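Local coordinates for protein Niban 2 (Homo sapiens, PDB 7CTP) that may suppress apoptosis and may promote melanoma cell invasion in vitro, and carries a PH domain in the portion described here, at residues K152-F157 with Y170-T175; Y121-S126 with L159-P164. All blocks are in the same frame, centred on the assembly; numbering follows the deposited sequence.

Interaction 1: K152-F157 with Y170-T175; sequences KCPTQF and YFCMMT
Cys-172 meets the incoming loop through its sulfur, which lies 3.5 Å from CD of Pro-154. Its first torsion, with SG between the backbone N and the carbonyl carbon (chi1 67°), turns the sulfur to the Pro-154 ring and to the Thr-155 hydroxyl, 3.5 Å from SG to OG1. The Cys-172 CA also makes a C-H...O contact with the carbonyl of Phe-157, 3.3 Å from CA to O. That same oxygen accepts the backbone hydrogen bond from Met-173 N, at 2.9 Å and 163° at the hydrogen. The Met-173 carbonyl accepts in turn from Thr-155 OG1, at 2.5 Å from OG1 to O, a value short enough to be read with caution. The hydroxyl works in both directions, because Phe-157 N donates to Thr-155 OG1 over 3.2 Å, closing an ST turn within the loop, while the bond from OG1 to Met-173 O joins that turn to the other segment. Met-173 O also lies at the edge of the Phe-157 ring, in its plane. Met-174 contributes its carbonyl, to which a water donates while donating as well to OE1 of Gln-156. Thr-175 covers one face of the Phe-157 ring: its carbonyl C sits 3.6 Å above the ring plane, offset toward the rim, while Gln-156 CB covers the opposite face over the centre. The principle illustrated is that the residues that follow a strand into a helix can hold a loop and cap the helix at once: Thr-175 OG1 N-caps helix 176-194 by binding Glu-178 N, and in a PH domain the last strand leads into just such a C-terminal helix. Around this junction, Phe-157 rests on Glu-176 and Gln-179 of that helix, Met-173 reaches Trp-182 and also Leu-74 of strand 70-77, and Cys-172 packs on Phe-75 and on Trp-84 of strand 84-91.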
loop_
_atom_site.group_PDB
_atom_site.type_symbol
_atom_site.label_atom_id
_atom_site.label_comp_id
_atom_site.label_asym_id
_atom_site.label_seq_id
_atom_site.Cartn_x
_atom_site.Cartn_y
_atom_site.Cartn_z
ATOM N N LYS A 152 -4.471 -31.090 -6.117
ATOM C CA LYS A 152 -3.421 -31.871 -6.771
ATOM C C LYS A 152 -3.232 -31.346 -8.188
ATOM O O LYS A 152 -4.176 -31.368 -8.984
ATOM C CB LYS A 152 -3.786 -33.360 -6.797
ATOM C CG LYS A 152 -3.195 -34.187 -5.667
ATOM C CD LYS A 152 -4.064 -35.402 -5.364
ATOM C CE LYS A 152 -3.963 -35.800 -3.898
ATOM N NZ LYS A 152 -2.978 -36.898 -3.675
ATOM N N CYS A 153 -2.007 -30.906 -8.517
ATOM C CA CYS A 153 -1.730 -30.156 -9.749
ATOM C C CYS A 153 -1.142 -31.054 -10.837
ATOM O O CYS A 153 -0.369 -31.970 -10.537
ATOM C CB CYS A 153 -0.760 -29.011 -9.475
ATOM S SG CYS A 153 -1.260 -27.918 -8.140
ATOM N N PRO A 154 -1.474 -30.778 -12.104
ATOM C CA PRO A 154 -0.933 -31.587 -13.210
ATOM C C PRO A 154 0.555 -31.388 -13.473
ATOM O O PRO A 154 1.135 -32.169 -14.239
ATOM C CB PRO A 154 -1.757 -31.131 -14.424
ATOM C CG PRO A 154 -2.892 -30.309 -13.875
ATOM C CD PRO A 154 -2.432 -29.763 -12.570
ATOM N N THR A 155 1.178 -30.354 -12.914
ATOM C CA THR A 155 2.610 -30.131 -13.059
ATOM C C THR A 155 3.234 -29.949 -11.685
ATOM O O THR A 155 2.541 -29.843 -10.667
ATOM C CB THR A 155 2.926 -28.907 -13.930
ATOM O OG1 THR A 155 2.838 -27.716 -13.129
ATOM C CG2 THR A 155 1.972 -28.806 -15.114
ATOM N N GLN A 156 4.564 -29.903 -11.670
ATOM C CA GLN A 156 5.329 -29.727 -10.444
ATOM C C GLN A 156 5.587 -28.265 -10.097
ATOM O O GLN A 156 6.375 -27.987 -9.187
ATOM C CB GLN A 156 6.671 -30.459 -10.554
ATOM C CG GLN A 156 6.578 -31.867 -11.107
ATOM C CD GLN A 156 7.030 -31.947 -12.557
ATOM O OE1 GLN A 156 6.361 -31.428 -13.458
ATOM N NE2 GLN A 156 8.168 -32.597 -12.790
ATOM N N PHE A 157 4.957 -27.325 -10.795
ATOM C CA PHE A 157 5.267 -25.904 -10.641
ATOM C C PHE A 157 3.982 -25.119 -10.438
ATOM O O PHE A 157 3.490 -24.448 -11.353
ATOM C CB PHE A 157 6.055 -25.396 -11.845
ATOM C CG PHE A 157 7.248 -26.247 -12.161
ATOM C CD1 PHE A 157 8.365 -26.220 -11.340
ATOM C CD2 PHE A 157 7.233 -27.111 -13.242
ATOM C CE1 PHE A 157 9.460 -27.021 -11.614
ATOM C CE2 PHE A 157 8.322 -27.913 -13.519
ATOM C CZ PHE A 157 9.435 -27.866 -12.705
ATOM N N TYR A 170 -5.827 -21.092 -8.133
ATOM C CA TYR A 170 -4.830 -22.150 -8.224
ATOM C C TYR A 170 -4.389 -22.286 -9.672
ATOM O O TYR A 170 -5.208 -22.595 -10.546
ATOM C CB TYR A 170 -5.396 -23.471 -7.708
ATOM C CG TYR A 170 -6.187 -23.320 -6.428
ATOM C CD1 TYR A 170 -5.549 -23.046 -5.226
ATOM C CD2 TYR A 170 -7.571 -23.433 -6.426
ATOM C CE1 TYR A 170 -6.270 -22.906 -4.047
ATOM C CE2 TYR A 170 -8.299 -23.292 -5.252
ATOM C CZ TYR A 170 -7.640 -23.029 -4.069
ATOM O OH TYR A 170 -8.362 -22.889 -2.897
ATOM N N PHE A 171 -3.110 -22.031 -9.920
ATOM C CA PHE A 171 -2.501 -22.134 -11.237
ATOM C C PHE A 171 -1.355 -23.135 -11.187
ATOM O O PHE A 171 -0.800 -23.416 -10.125
ATOM C CB PHE A 171 -1.945 -20.787 -11.711
ATOM C CG PHE A 171 -2.945 -19.666 -11.699
ATOM C CD1 PHE A 171 -3.958 -19.618 -12.638
ATOM C CD2 PHE A 171 -2.853 -18.648 -10.763
ATOM C CE1 PHE A 171 -4.876 -18.569 -12.636
ATOM C CE2 PHE A 171 -3.761 -17.609 -10.752
ATOM C CZ PHE A 171 -4.775 -17.567 -11.690
ATOM N N CYS A 172 -0.979 -23.668 -12.347
ATOM C CA CYS A 172 0.330 -24.303 -12.428
ATOM C C CYS A 172 0.904 -24.068 -13.821
ATOM O O CYS A 172 0.192 -23.724 -14.773
ATOM C CB CYS A 172 0.289 -25.800 -12.041
ATOM S SG CYS A 172 -0.582 -26.881 -13.125
ATOM N N MET A 173 2.223 -24.188 -13.897
ATOM C CA MET A 173 2.985 -23.950 -15.110
ATOM C C MET A 173 3.776 -25.202 -15.459
ATOM O O MET A 173 3.992 -26.089 -14.628
ATOM C CB MET A 173 3.942 -22.763 -14.952
ATOM C CG MET A 173 3.252 -21.422 -14.764
ATOM S SD MET A 173 2.760 -21.192 -13.040
ATOM C CE MET A 173 1.679 -19.779 -13.172
ATOM N N MET A 174 4.227 -25.242 -16.705
ATOM C CA MET A 174 4.870 -26.440 -17.216
ATOM C C MET A 174 6.336 -26.521 -16.812
ATOM O O MET A 174 6.876 -27.623 -16.659
ATOM C CB MET A 174 4.730 -26.468 -18.732
ATOM C CG MET A 174 4.979 -27.798 -19.313
ATOM S SD MET A 174 3.851 -28.118 -20.662
ATOM C CE MET A 174 3.574 -26.515 -21.335
ATOM N N THR A 175 6.988 -25.376 -16.631
ATOM C CA THR A 175 8.416 -25.312 -16.367
ATOM C C THR A 175 8.683 -24.387 -15.192
ATOM O O THR A 175 7.919 -23.447 -14.938
ATOM C CB THR A 175 9.189 -24.801 -17.587
ATOM O OG1 THR A 175 8.824 -23.440 -17.845
ATOM C CG2 THR A 175 8.875 -25.637 -18.812
HETATM O O HOH W 1 5.635 -30.145 -15.728
#

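Interaction 2: Y121-S126 with L159-P164; sequences YKILTS and LILWHP
The Tyr-121 ring carries His-163 CB over the centre of one face, a CH-pi contact of 3.5 Å from CB to the ring centroid, and has Leu-161 C at its edge, in plane. The two side chains cross at about a right angle, and the ring planes meet obliquely at 59°. Pro-164 CD lies over one face of the His-163 ring, offset toward the rim. Trp-162 takes Pro-164 N over one face, toward the rim, and Lys-122 CG at its edge, 3.9 Å from CE3. Replacing Tyr-121 by an alanine would probably uncover His-163 CB and leave the Arg-167 carbonyl without its phenol donor. Between the two strands runs an antiparallel ladder of the PH-domain sheet, with paired backbone bonds at Lys-122/Trp-162 and Leu-124/Ile-160; strand 122-124 is one of the sheet's outermost strands in this chain. On one face Ile-123 CG1 lies 3.6 Å from Leu-161 CD2, and Ile-123 also touches Leu-186 and Ile-190 of helix 176-194. Thr-125 CG2 presses tightly on Leu-159 CD1, at 3.5 Å. On the other face, Leu-124 CD2 packs 3.7 Å from Trp-162 CB, and Ile-160 and Trp-162 meet helix 127-134.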
loop_
_atom_site.group_PDB
_atom_site.type_symbol
_atom_site.label_atom_id
_atom_site.label_comp_id
_atom_site.label_asym_id
_atom_site.label_seq_id
_atom_site.Cartn_x
_atom_site.Cartn_y
_atom_site.Cartn_z
ATOM N N TYR A 121 -3.540 -10.001 -1.820
ATOM C CA TYR A 121 -3.197 -11.393 -2.066
ATOM C C TYR A 121 -1.737 -11.664 -1.722
ATOM O O TYR A 121 -0.913 -10.746 -1.616
ATOM C CB TYR A 121 -3.466 -11.775 -3.531
ATOM C CG TYR A 121 -4.906 -12.158 -3.794
ATOM C CD1 TYR A 121 -5.876 -11.183 -4.007
ATOM C CD2 TYR A 121 -5.299 -13.493 -3.822
ATOM C CE1 TYR A 121 -7.206 -11.525 -4.237
ATOM C CE2 TYR A 121 -6.628 -13.846 -4.059
ATOM C CZ TYR A 121 -7.571 -12.858 -4.266
ATOM O OH TYR A 121 -8.894 -13.214 -4.491
ATOM N N LYS A 122 -1.436 -12.951 -1.519
ATOM C CA LYS A 122 -0.079 -13.465 -1.348
ATOM C C LYS A 122 0.102 -14.643 -2.295
ATOM O O LYS A 122 -0.856 -15.363 -2.575
ATOM C CB LYS A 122 0.179 -13.945 0.091
ATOM C CG LYS A 122 -0.044 -12.898 1.167
ATOM C CD LYS A 122 1.109 -11.898 1.204
ATOM C CE LYS A 122 1.129 -11.122 2.525
ATOM N NZ LYS A 122 0.469 -9.788 2.402
ATOM N N ILE A 123 1.337 -14.853 -2.772
ATOM C CA ILE A 123 1.644 -15.946 -3.698
ATOM C C ILE A 123 2.315 -17.082 -2.944
ATOM O O ILE A 123 3.252 -16.850 -2.173
ATOM C CB ILE A 123 2.545 -15.478 -4.852
ATOM C CG1 ILE A 123 1.858 -14.401 -5.687
ATOM C CG2 ILE A 123 2.936 -16.668 -5.741
ATOM C CD1 ILE A 123 2.855 -13.549 -6.465
ATOM N N LEU A 124 1.850 -18.310 -3.180
ATOM C CA LEU A 124 2.499 -19.518 -2.680
ATOM C C LEU A 124 2.982 -20.336 -3.868
ATOM O O LEU A 124 2.297 -20.417 -4.894
ATOM C CB LEU A 124 1.542 -20.371 -1.830
ATOM C CG LEU A 124 0.964 -19.862 -0.507
ATOM C CD1 LEU A 124 2.046 -19.312 0.405
ATOM C CD2 LEU A 124 -0.135 -18.826 -0.748
ATOM N N THR A 125 4.162 -20.948 -3.744
ATOM C CA THR A 125 4.693 -21.759 -4.836
ATOM C C THR A 125 4.711 -23.249 -4.508
ATOM O O THR A 125 5.434 -24.012 -5.161
ATOM C CB THR A 125 6.100 -21.301 -5.226
ATOM O OG1 THR A 125 6.928 -21.302 -4.066
ATOM C CG2 THR A 125 6.070 -19.899 -5.789
ATOM N N SER A 126 3.946 -23.682 -3.508
ATOM C CA SER A 126 3.787 -25.109 -3.270
ATOM C C SER A 126 2.431 -25.351 -2.630
ATOM O O SER A 126 1.916 -24.508 -1.884
ATOM C CB SER A 126 4.929 -25.668 -2.407
ATOM O OG SER A 126 4.614 -25.680 -1.028
ATOM N N LEU A 159 1.424 -22.173 -8.737
ATOM C CA LEU A 159 1.386 -20.805 -8.229
ATOM C C LEU A 159 -0.021 -20.581 -7.701
ATOM O O LEU A 159 -0.986 -20.673 -8.466
ATOM C CB LEU A 159 1.710 -19.777 -9.323
ATOM C CG LEU A 159 2.742 -18.677 -9.069
ATOM C CD1 LEU A 159 3.997 -19.267 -8.480
ATOM C CD2 LEU A 159 3.069 -17.962 -10.365
ATOM N N ILE A 160 -0.146 -20.306 -6.406
ATOM C CA ILE A 160 -1.441 -20.181 -5.749
ATOM C C ILE A 160 -1.579 -18.766 -5.214
ATOM O O ILE A 160 -0.651 -18.236 -4.592
ATOM C CB ILE A 160 -1.605 -21.220 -4.622
ATOM C CG1 ILE A 160 -1.654 -22.625 -5.225
ATOM C CG2 ILE A 160 -2.881 -20.936 -3.821
ATOM C CD1 ILE A 160 -1.377 -23.722 -4.220
ATOM N N LEU A 161 -2.732 -18.150 -5.467
ATOM C CA LEU A 161 -3.044 -16.826 -4.952
ATOM C C LEU A 161 -3.997 -16.970 -3.769
ATOM O O LEU A 161 -5.130 -17.436 -3.940
ATOM C CB LEU A 161 -3.686 -15.964 -6.038
ATOM C CG LEU A 161 -2.849 -15.683 -7.282
ATOM C CD1 LEU A 161 -3.601 -14.697 -8.175
ATOM C CD2 LEU A 161 -1.497 -15.143 -6.898
ATOM N N TRP A 162 -3.545 -16.549 -2.587
ATOM C CA TRP A 162 -4.315 -16.598 -1.352
ATOM C C TRP A 162 -4.681 -15.183 -0.913
ATOM O O TRP A 162 -3.895 -14.252 -1.093
ATOM C CB TRP A 162 -3.505 -17.289 -0.252
ATOM C CG TRP A 162 -4.102 -17.235 1.134
ATOM C CD1 TRP A 162 -4.891 -18.185 1.727
ATOM C CD2 TRP A 162 -3.921 -16.203 2.103
ATOM N NE1 TRP A 162 -5.220 -17.800 3.005
ATOM C CE2 TRP A 162 -4.637 -16.583 3.260
ATOM C CE3 TRP A 162 -3.225 -14.991 2.107
ATOM C CZ2 TRP A 162 -4.671 -15.795 4.407
ATOM C CZ3 TRP A 162 -3.261 -14.208 3.252
ATOM C CH2 TRP A 162 -3.985 -14.610 4.378
ATOM N N HIS A 163 -5.865 -15.035 -0.318
ATOM C CA HIS A 163 -6.347 -13.779 0.252
ATOM C C HIS A 163 -7.058 -14.140 1.548
ATOM O O HIS A 163 -7.684 -15.204 1.624
ATOM C CB HIS A 163 -7.296 -13.073 -0.742
ATOM C CG HIS A 163 -7.731 -11.693 -0.346
ATOM N ND1 HIS A 163 -8.663 -11.455 0.643
ATOM C CD2 HIS A 163 -7.419 -10.481 -0.867
ATOM C CE1 HIS A 163 -8.881 -10.154 0.740
ATOM N NE2 HIS A 163 -8.143 -9.541 -0.171
ATOM N N PRO A 164 -6.959 -13.309 2.594
ATOM C CA PRO A 164 -7.579 -13.710 3.871
ATOM C C PRO A 164 -9.085 -13.864 3.797
ATOM O O PRO A 164 -9.647 -14.645 4.582
ATOM C CB PRO A 164 -7.168 -12.591 4.841
ATOM C CG PRO A 164 -6.817 -11.417 3.955
ATOM C CD PRO A 164 -6.232 -12.031 2.707
#

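Interactions 1 and 2 belong to one antiparallel sheet of the PH domain, their centres about 13 Å apart. Along the chain their segments alternate: 121-126, 152-157, 159-164, then 170-175. Strand 157-162 pairs with strand 122-124 on one side and with strand 169-173 on the other, so it connects the two contacts directly: Leu-159 N lies 2.9 Å from Phe-171 O, a probable hydrogen bond, and Met-173 CE packs against Leu-159 CD2. Helix 176-194, the C-terminal helix of the PH domain, touches both contacts, including strand 122-124, one of the two outermost strands. The strands and this helix are thus probably held together as one compact unit, as expected of a PH domain.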